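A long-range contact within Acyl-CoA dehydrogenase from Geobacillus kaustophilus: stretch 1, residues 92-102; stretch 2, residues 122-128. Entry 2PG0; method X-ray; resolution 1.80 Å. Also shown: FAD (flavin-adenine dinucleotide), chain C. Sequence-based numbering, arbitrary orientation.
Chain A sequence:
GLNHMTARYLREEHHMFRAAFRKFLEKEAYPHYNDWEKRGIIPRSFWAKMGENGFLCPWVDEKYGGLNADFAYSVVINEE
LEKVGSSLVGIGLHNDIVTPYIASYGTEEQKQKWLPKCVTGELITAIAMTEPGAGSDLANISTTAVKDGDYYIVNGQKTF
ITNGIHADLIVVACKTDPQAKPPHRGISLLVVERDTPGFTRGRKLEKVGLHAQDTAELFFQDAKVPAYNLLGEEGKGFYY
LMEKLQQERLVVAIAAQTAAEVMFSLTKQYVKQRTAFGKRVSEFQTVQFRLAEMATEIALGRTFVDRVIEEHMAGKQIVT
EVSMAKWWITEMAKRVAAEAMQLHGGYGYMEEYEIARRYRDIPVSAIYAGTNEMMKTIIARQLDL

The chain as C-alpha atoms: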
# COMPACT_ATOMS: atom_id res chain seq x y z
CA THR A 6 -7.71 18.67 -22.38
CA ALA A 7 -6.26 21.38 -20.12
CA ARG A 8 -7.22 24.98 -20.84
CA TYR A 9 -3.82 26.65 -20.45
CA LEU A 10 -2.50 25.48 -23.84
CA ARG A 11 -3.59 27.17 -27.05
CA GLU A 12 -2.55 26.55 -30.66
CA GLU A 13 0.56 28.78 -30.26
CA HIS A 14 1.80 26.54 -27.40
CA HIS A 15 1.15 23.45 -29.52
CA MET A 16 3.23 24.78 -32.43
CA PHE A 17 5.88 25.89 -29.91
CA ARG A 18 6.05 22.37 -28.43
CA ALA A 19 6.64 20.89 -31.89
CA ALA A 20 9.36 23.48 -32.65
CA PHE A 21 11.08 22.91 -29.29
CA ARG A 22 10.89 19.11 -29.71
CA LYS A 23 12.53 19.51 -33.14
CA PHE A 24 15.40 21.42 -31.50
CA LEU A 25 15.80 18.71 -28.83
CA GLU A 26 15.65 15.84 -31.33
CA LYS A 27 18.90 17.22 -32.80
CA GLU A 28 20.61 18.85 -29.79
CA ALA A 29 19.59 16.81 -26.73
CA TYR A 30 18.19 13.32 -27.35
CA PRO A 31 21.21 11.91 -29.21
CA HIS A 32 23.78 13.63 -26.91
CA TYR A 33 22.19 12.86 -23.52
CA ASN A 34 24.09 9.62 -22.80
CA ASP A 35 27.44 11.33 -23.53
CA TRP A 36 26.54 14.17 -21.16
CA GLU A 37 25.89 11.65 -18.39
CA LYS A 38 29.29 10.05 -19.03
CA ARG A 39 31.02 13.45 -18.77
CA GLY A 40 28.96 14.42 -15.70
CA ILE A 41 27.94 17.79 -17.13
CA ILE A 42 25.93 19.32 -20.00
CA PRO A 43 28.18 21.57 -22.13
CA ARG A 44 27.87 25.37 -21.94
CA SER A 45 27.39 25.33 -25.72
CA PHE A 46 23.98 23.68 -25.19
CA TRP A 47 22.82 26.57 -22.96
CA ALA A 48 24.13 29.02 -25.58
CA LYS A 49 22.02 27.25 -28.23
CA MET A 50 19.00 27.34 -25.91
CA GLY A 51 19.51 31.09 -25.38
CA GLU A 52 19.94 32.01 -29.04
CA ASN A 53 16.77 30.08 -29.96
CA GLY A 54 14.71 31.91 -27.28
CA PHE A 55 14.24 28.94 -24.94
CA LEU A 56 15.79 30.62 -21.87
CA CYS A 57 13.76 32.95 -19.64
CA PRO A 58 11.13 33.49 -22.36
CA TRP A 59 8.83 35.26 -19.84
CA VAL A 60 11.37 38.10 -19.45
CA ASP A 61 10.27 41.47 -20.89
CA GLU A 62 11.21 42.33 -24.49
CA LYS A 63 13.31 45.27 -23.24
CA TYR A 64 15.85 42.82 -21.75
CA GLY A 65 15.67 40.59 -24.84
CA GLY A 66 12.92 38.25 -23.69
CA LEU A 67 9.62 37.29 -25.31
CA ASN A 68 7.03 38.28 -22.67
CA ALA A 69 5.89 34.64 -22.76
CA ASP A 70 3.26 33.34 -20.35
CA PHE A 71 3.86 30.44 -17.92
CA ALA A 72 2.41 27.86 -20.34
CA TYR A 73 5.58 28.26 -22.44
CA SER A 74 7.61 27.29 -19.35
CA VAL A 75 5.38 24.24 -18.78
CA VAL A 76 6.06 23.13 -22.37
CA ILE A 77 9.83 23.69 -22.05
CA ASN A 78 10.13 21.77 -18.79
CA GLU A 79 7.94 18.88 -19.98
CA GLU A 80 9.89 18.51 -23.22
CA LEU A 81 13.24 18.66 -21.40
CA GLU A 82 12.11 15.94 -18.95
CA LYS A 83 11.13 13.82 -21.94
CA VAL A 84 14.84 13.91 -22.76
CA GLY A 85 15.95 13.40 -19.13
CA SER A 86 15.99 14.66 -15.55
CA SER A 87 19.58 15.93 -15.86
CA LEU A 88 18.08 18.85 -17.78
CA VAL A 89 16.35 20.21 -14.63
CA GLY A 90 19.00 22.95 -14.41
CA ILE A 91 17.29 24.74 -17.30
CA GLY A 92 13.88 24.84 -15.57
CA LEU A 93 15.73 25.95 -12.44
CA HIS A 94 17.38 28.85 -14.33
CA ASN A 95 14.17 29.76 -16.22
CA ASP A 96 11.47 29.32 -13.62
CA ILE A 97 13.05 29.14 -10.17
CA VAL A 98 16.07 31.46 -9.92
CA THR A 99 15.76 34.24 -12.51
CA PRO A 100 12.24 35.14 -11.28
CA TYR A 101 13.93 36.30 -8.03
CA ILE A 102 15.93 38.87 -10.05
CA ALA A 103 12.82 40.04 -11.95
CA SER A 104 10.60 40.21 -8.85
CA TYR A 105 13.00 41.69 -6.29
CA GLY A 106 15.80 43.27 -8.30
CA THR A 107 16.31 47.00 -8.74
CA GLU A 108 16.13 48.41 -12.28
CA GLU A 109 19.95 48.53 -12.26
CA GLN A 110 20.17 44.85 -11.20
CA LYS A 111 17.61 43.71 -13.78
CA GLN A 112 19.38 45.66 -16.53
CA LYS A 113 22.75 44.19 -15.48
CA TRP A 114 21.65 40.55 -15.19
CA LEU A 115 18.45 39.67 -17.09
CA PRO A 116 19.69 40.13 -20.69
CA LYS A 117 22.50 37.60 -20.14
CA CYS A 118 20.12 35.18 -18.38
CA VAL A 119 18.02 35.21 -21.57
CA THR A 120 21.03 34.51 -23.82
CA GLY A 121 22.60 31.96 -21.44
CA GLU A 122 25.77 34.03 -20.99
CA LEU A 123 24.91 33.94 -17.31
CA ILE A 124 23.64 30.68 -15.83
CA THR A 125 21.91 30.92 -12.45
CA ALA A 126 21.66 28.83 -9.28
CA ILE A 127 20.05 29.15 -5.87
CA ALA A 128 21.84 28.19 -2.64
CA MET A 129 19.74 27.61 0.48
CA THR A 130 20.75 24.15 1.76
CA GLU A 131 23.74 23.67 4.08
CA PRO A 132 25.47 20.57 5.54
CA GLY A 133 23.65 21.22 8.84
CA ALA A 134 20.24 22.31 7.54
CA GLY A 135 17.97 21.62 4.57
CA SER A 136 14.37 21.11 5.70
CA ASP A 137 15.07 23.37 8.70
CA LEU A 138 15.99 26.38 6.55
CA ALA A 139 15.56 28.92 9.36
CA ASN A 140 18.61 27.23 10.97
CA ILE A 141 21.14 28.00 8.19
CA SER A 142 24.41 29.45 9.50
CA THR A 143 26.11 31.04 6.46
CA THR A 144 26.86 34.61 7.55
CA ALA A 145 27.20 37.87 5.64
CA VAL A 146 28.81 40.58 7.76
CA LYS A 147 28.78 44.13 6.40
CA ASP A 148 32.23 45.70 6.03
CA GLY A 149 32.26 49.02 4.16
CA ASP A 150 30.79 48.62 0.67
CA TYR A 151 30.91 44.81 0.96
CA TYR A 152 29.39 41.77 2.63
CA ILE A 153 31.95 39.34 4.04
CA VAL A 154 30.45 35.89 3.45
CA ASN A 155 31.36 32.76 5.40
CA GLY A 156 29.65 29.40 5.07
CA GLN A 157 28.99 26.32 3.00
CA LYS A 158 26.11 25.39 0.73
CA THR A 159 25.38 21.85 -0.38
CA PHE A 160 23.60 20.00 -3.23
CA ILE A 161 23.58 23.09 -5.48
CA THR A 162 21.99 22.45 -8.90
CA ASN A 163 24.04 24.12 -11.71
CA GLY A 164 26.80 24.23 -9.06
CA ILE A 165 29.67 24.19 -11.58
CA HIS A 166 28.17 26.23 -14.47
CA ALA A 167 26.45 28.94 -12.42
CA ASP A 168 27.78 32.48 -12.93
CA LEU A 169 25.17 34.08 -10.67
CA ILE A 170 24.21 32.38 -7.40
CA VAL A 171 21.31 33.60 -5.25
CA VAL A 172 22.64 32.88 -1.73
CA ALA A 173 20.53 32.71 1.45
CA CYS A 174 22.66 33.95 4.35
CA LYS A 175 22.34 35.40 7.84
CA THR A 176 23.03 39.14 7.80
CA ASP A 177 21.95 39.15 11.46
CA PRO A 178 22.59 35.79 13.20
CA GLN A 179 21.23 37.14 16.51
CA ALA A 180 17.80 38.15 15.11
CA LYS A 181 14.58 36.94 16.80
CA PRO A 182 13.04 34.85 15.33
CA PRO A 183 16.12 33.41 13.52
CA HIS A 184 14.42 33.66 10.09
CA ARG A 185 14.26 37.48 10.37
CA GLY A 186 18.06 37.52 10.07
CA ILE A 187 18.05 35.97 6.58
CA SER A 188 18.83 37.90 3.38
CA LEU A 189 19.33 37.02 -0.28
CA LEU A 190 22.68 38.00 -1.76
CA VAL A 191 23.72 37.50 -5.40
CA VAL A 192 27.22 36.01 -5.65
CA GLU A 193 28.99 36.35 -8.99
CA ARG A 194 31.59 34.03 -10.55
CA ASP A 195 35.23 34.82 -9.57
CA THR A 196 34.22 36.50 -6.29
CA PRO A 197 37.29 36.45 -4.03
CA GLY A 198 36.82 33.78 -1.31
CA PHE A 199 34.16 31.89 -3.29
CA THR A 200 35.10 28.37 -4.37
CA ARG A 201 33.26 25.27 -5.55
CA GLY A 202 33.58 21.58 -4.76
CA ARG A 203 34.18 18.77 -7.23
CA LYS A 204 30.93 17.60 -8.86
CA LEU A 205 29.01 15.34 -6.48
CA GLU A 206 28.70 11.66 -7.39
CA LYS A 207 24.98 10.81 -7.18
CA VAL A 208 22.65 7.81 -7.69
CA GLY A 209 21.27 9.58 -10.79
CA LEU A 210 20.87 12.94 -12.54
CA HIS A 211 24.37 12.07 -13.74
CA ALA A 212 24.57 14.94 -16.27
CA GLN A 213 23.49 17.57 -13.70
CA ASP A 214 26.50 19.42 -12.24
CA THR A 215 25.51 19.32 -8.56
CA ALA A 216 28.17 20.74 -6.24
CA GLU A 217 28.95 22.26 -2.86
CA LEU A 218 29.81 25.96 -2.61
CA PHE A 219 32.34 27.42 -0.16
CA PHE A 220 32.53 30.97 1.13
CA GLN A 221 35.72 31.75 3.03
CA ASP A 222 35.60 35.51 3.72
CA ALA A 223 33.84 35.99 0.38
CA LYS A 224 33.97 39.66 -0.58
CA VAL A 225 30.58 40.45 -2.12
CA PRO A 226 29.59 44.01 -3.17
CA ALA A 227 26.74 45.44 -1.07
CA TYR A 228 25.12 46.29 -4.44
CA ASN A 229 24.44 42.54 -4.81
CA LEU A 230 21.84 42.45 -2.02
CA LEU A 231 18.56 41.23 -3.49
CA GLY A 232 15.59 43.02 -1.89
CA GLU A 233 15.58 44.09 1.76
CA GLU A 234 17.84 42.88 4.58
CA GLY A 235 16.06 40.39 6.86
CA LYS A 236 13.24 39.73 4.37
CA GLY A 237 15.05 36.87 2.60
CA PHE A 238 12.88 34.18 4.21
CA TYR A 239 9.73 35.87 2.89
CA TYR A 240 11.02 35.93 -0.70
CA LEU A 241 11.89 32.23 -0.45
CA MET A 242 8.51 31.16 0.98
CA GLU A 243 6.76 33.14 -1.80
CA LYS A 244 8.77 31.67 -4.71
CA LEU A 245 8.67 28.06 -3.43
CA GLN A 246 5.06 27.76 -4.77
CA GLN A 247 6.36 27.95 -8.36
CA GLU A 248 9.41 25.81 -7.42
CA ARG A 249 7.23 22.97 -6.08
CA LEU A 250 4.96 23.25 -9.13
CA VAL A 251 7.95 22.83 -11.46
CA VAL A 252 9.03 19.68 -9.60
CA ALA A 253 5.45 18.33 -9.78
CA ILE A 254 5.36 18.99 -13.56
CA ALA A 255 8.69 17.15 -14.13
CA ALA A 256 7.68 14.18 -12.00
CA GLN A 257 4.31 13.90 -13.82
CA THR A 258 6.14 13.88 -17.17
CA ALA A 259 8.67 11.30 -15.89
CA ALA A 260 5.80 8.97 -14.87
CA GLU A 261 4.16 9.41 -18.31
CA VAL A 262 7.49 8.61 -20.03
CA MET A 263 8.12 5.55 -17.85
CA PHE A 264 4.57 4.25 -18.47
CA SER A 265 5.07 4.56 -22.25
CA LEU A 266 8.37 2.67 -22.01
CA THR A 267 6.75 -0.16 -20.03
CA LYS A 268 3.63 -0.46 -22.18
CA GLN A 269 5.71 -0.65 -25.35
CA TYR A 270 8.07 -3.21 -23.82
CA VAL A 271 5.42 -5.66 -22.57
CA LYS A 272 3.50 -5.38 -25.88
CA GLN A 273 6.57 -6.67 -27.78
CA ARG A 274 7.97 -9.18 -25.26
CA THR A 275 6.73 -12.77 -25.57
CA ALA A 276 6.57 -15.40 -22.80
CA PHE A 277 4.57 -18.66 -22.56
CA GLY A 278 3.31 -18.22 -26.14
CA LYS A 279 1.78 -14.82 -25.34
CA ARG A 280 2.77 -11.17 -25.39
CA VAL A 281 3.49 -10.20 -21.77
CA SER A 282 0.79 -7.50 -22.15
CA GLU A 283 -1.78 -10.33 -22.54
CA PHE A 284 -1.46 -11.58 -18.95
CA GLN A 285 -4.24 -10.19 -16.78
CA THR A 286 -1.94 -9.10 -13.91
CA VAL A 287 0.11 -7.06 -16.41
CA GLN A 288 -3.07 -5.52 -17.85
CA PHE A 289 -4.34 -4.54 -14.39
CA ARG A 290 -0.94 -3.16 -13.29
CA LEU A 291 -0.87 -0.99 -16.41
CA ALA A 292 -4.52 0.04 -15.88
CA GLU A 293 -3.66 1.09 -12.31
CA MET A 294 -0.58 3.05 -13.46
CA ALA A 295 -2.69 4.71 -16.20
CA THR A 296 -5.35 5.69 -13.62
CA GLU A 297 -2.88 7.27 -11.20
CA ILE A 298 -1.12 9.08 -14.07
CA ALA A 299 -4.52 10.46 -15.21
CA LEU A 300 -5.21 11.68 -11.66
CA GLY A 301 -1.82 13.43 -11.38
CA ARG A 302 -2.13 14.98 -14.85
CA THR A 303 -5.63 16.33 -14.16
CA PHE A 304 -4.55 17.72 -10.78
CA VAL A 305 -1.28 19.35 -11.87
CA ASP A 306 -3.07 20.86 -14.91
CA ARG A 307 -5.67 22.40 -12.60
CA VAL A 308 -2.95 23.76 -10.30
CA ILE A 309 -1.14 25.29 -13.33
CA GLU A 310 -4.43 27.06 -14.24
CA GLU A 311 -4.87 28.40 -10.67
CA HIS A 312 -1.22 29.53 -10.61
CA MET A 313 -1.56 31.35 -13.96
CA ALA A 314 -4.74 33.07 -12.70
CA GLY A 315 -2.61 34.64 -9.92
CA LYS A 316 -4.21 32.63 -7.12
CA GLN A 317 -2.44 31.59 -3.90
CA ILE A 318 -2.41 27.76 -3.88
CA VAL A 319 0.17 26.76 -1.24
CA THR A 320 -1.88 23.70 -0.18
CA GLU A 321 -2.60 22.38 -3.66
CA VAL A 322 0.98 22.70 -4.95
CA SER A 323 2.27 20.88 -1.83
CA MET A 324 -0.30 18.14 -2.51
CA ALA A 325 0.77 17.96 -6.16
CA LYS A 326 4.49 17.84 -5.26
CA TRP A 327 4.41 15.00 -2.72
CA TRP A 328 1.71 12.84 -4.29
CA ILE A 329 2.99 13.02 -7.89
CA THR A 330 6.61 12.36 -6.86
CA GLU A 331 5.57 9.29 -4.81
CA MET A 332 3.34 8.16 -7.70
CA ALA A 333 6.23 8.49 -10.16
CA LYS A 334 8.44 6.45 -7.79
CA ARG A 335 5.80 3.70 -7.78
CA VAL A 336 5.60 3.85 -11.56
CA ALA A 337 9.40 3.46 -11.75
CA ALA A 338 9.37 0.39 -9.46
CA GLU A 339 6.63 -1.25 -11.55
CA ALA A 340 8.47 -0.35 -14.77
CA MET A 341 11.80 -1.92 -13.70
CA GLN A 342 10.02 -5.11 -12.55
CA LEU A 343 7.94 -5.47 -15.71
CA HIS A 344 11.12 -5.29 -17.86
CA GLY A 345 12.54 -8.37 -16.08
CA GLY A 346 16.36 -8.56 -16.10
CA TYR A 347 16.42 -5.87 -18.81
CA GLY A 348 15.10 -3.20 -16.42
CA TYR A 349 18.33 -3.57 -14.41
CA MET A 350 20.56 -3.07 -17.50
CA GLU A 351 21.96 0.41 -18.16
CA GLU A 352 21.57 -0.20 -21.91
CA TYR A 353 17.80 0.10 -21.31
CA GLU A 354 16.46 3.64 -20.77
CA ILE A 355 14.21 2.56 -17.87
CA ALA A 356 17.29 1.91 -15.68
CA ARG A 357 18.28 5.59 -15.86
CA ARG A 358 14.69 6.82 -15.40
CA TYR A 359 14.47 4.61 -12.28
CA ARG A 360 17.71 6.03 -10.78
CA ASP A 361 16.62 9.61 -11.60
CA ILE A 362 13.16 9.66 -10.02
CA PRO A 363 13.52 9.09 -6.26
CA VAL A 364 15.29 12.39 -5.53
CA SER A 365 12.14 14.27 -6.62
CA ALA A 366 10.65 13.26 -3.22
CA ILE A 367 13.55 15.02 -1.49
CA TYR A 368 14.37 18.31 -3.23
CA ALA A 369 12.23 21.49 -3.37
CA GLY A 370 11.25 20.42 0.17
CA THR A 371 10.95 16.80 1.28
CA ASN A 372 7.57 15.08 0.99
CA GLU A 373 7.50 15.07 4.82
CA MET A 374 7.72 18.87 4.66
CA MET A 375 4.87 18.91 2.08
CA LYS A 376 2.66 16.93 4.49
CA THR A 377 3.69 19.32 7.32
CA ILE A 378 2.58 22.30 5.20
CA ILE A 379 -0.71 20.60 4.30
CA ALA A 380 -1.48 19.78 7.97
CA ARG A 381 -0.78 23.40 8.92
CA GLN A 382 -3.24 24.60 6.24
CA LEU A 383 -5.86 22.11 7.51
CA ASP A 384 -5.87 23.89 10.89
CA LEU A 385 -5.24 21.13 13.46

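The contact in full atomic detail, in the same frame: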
# COMPACT_ATOMS: atom_id res chain seq x y z
N GLY A 92 15.10 24.43 -16.28
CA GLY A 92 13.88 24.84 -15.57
C GLY A 92 14.20 25.62 -14.31
O GLY A 92 13.49 26.56 -13.96
N LEU A 93 15.27 25.23 -13.62
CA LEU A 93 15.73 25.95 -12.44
C LEU A 93 16.13 27.40 -12.79
O LEU A 93 15.66 28.36 -12.17
CB LEU A 93 16.88 25.20 -11.75
CG LEU A 93 17.59 25.98 -10.63
CD1 LEU A 93 16.94 25.73 -9.30
CD2 LEU A 93 19.06 25.64 -10.58
N HIS A 94 16.98 27.54 -13.81
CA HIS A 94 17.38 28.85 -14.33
C HIS A 94 16.17 29.67 -14.77
O HIS A 94 15.97 30.79 -14.31
CB HIS A 94 18.40 28.67 -15.47
CG HIS A 94 18.76 29.93 -16.20
ND1 HIS A 94 19.72 30.81 -15.74
CD2 HIS A 94 18.32 30.44 -17.38
CE1 HIS A 94 19.84 31.82 -16.59
NE2 HIS A 94 19.01 31.62 -17.59
N ASN A 95 15.34 29.09 -15.63
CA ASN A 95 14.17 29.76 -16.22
C ASN A 95 13.10 30.16 -15.21
O ASN A 95 12.64 31.30 -15.20
CB ASN A 95 13.52 28.85 -17.28
CG ASN A 95 14.25 28.87 -18.62
OD1 ASN A 95 15.29 29.50 -18.78
ND2 ASN A 95 13.69 28.16 -19.59
N ASP A 96 12.72 29.22 -14.36
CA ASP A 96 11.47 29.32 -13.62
C ASP A 96 11.60 29.34 -12.10
O ASP A 96 10.62 29.58 -11.39
CB ASP A 96 10.52 28.20 -14.07
CG ASP A 96 10.25 28.26 -15.57
OD1 ASP A 96 9.85 29.35 -16.06
OD2 ASP A 96 10.47 27.23 -16.25
N ILE A 97 12.81 29.10 -11.60
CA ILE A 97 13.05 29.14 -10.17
C ILE A 97 13.93 30.32 -9.77
O ILE A 97 13.53 31.12 -8.92
CB ILE A 97 13.58 27.78 -9.64
CG1 ILE A 97 12.49 26.70 -9.79
CG2 ILE A 97 14.05 27.89 -8.16
CD1 ILE A 97 13.00 25.28 -9.82
N VAL A 98 15.10 30.46 -10.39
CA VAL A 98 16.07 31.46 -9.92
C VAL A 98 15.86 32.84 -10.53
O VAL A 98 15.69 33.82 -9.81
CB VAL A 98 17.54 31.02 -10.13
CG1 VAL A 98 18.47 32.03 -9.47
CG2 VAL A 98 17.79 29.64 -9.55
N THR A 99 15.87 32.93 -11.86
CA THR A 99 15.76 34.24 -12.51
C THR A 99 14.51 35.04 -12.11
O THR A 99 14.60 36.26 -12.02
CB THR A 99 15.95 34.17 -14.05
OG1 THR A 99 14.93 33.35 -14.62
CG2 THR A 99 17.30 33.59 -14.39
N PRO A 100 13.35 34.38 -11.87
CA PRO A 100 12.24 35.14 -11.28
C PRO A 100 12.56 35.94 -10.01
O PRO A 100 11.92 36.96 -9.77
CB PRO A 100 11.19 34.07 -11.00
CG PRO A 100 11.42 33.07 -12.07
CD PRO A 100 12.93 32.99 -12.15
N TYR A 101 13.53 35.51 -9.21
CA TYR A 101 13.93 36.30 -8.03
C TYR A 101 14.48 37.66 -8.46
O TYR A 101 14.15 38.69 -7.86
CB TYR A 101 14.99 35.59 -7.19
CG TYR A 101 14.46 34.49 -6.29
CD1 TYR A 101 14.26 33.21 -6.77
CD2 TYR A 101 14.21 34.74 -4.94
CE1 TYR A 101 13.81 32.18 -5.94
CE2 TYR A 101 13.74 33.73 -4.10
CZ TYR A 101 13.55 32.45 -4.60
OH TYR A 101 13.10 31.45 -3.79
N ILE A 102 15.32 37.65 -9.50
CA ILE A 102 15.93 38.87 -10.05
C ILE A 102 14.84 39.80 -10.61
O ILE A 102 14.84 40.99 -10.32
CB ILE A 102 17.02 38.54 -11.12
CG1 ILE A 102 18.16 37.72 -10.50
CG2 ILE A 102 17.58 39.83 -11.79
CD1 ILE A 102 19.11 37.07 -11.52
N GLU A 122 24.42 33.55 -21.32
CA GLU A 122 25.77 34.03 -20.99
C GLU A 122 25.99 33.97 -19.48
O GLU A 122 27.12 33.78 -19.00
CB GLU A 122 26.00 35.45 -21.51
CG GLU A 122 27.41 36.00 -21.24
CD GLU A 122 27.73 37.29 -21.99
OE1 GLU A 122 26.94 37.72 -22.86
OE2 GLU A 122 28.79 37.88 -21.70
N LEU A 123 24.91 34.17 -18.73
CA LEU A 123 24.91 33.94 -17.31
C LEU A 123 23.93 32.82 -16.99
O LEU A 123 22.77 32.86 -17.38
CB LEU A 123 24.55 35.22 -16.54
CG LEU A 123 25.49 36.42 -16.67
CD1 LEU A 123 24.92 37.61 -15.91
CD2 LEU A 123 26.90 36.09 -16.19
N ILE A 124 24.44 31.79 -16.31
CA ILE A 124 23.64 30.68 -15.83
C ILE A 124 23.45 30.90 -14.33
O ILE A 124 24.38 31.31 -13.64
CB ILE A 124 24.35 29.33 -16.12
CG1 ILE A 124 24.45 29.12 -17.64
CG2 ILE A 124 23.64 28.15 -15.44
CD1 ILE A 124 25.20 27.87 -18.05
N THR A 125 22.24 30.65 -13.84
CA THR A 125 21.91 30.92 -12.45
C THR A 125 21.75 29.67 -11.59
O THR A 125 21.48 28.58 -12.09
CB THR A 125 20.62 31.79 -12.32
OG1 THR A 125 19.52 31.10 -12.91
CG2 THR A 125 20.80 33.14 -13.02
N ALA A 126 21.89 29.87 -10.28
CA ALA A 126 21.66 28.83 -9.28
C ALA A 126 21.12 29.48 -8.02
O ALA A 126 21.23 30.70 -7.83
CB ALA A 126 22.95 28.10 -8.98
N ILE A 127 20.52 28.67 -7.16
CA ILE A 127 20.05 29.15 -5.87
C ILE A 127 20.61 28.27 -4.75
O ILE A 127 20.58 27.03 -4.86
CB ILE A 127 18.50 29.30 -5.83
CG1 ILE A 127 18.05 29.95 -4.52
CG2 ILE A 127 17.79 27.95 -6.13
CD1 ILE A 127 16.72 30.67 -4.62
N ALA A 128 21.15 28.91 -3.71
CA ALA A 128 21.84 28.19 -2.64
C ALA A 128 21.23 28.49 -1.28
O ALA A 128 21.47 29.55 -0.69
CB ALA A 128 23.34 28.49 -2.66
PA FAD C . 17.11 16.76 6.25
O1A FAD C . 18.29 16.55 7.15
O2A FAD C . 16.48 18.12 6.39
O5B FAD C . 16.02 15.60 6.53
C5B FAD C . 16.39 14.24 6.50
C4B FAD C . 15.12 13.39 6.61
O4B FAD C . 14.46 13.71 7.82
C3B FAD C . 14.15 13.71 5.47
O3B FAD C . 13.47 12.55 5.05
C2B FAD C . 13.15 14.64 6.12
O2B FAD C . 11.89 14.64 5.47
C1B FAD C . 13.12 14.08 7.54
N9A FAD C . 12.59 15.09 8.48
C8A FAD C . 13.18 16.27 8.86
N7A FAD C . 12.34 16.90 9.71
C5A FAD C . 11.23 16.15 9.88
C6A FAD C . 10.08 16.32 10.63
N6A FAD C . 9.88 17.47 11.28
N1A FAD C . 9.10 15.36 10.60
C2A FAD C . 9.25 14.22 9.82
N3A FAD C . 10.40 14.04 9.08
C4A FAD C . 11.37 15.00 9.11
N1 FAD C . 19.21 22.83 -2.21
C2 FAD C . 19.31 24.15 -2.62
O2 FAD C . 19.22 25.06 -1.78
N3 FAD C . 19.53 24.45 -3.96
C4 FAD C . 19.65 23.44 -4.88
O4 FAD C . 19.86 23.71 -6.07
C4X FAD C . 19.53 22.11 -4.48
N5 FAD C . 19.64 21.08 -5.40
C5X FAD C . 19.55 19.76 -5.00
C6 FAD C . 19.69 18.75 -5.94
C7 FAD C . 19.60 17.42 -5.55
C7M FAD C . 19.74 16.36 -6.62
C8 FAD C . 19.37 17.10 -4.20
C8M FAD C . 19.25 15.68 -3.71
C9 FAD C . 19.24 18.11 -3.26
C9A FAD C . 19.32 19.45 -3.65
N10 FAD C . 19.18 20.48 -2.72
C10 FAD C . 19.31 21.80 -3.13
C1' FAD C . 18.85 20.20 -1.26
C2' FAD C . 17.45 19.62 -0.98
O2' FAD C . 16.42 20.58 -1.06
C3' FAD C . 17.50 19.03 0.43
O3' FAD C . 18.19 17.81 0.33
C4' FAD C . 16.12 18.81 1.08
O4' FAD C . 15.47 20.03 1.38
C5' FAD C . 16.22 17.98 2.36
O5' FAD C . 17.19 18.53 3.24
P FAD C . 18.33 17.56 3.83
O1P FAD C . 19.02 16.81 2.72
O2P FAD C . 19.30 18.36 4.65
O3P FAD C . 17.54 16.47 4.73

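What polar bonds tie the helix to the strand? Two hydrogen bonds meet at one atom, ND1 of His94. The backbone N of Thr125 donates to His94 ND1 over 3.2 Å, and Thr125 OG1 lies 2.9 Å from the same His94 ND1; for this second bond the geometry leaves the donor open. The CA-to-CB bond of His94 points sideways, but its t rotamer brings the ring end closer to the strand.

Which apolar contacts fill the rest? Ile127 is the hub, touched by four helix side chains. Tyr101 CE1 comes within 3.5 Å of Ile127 CD1, Val98 CG2 within 3.8 Å of Ile127 CB, and Leu93 CD1 within 4.0 Å of Ile127 CG2, with Ile97 slightly farther off.

What does the backbone geometry look like at the contact? Val98 N and Ile97 N both bond to Leu93 O, at 2.8 and 3.0 Å, within a wider pi-type turn. The strand crosses the helix at 71°, and both Thr125 and Ile127 point toward it while the intervening Ala126 points away.

Where does the flavin enter? FAD N3 donates a 2.9 Å hydrogen bond to Ile127 O, so the residue whose side chain packs on the helix also accepts a hydrogen bond from the flavin through its backbone.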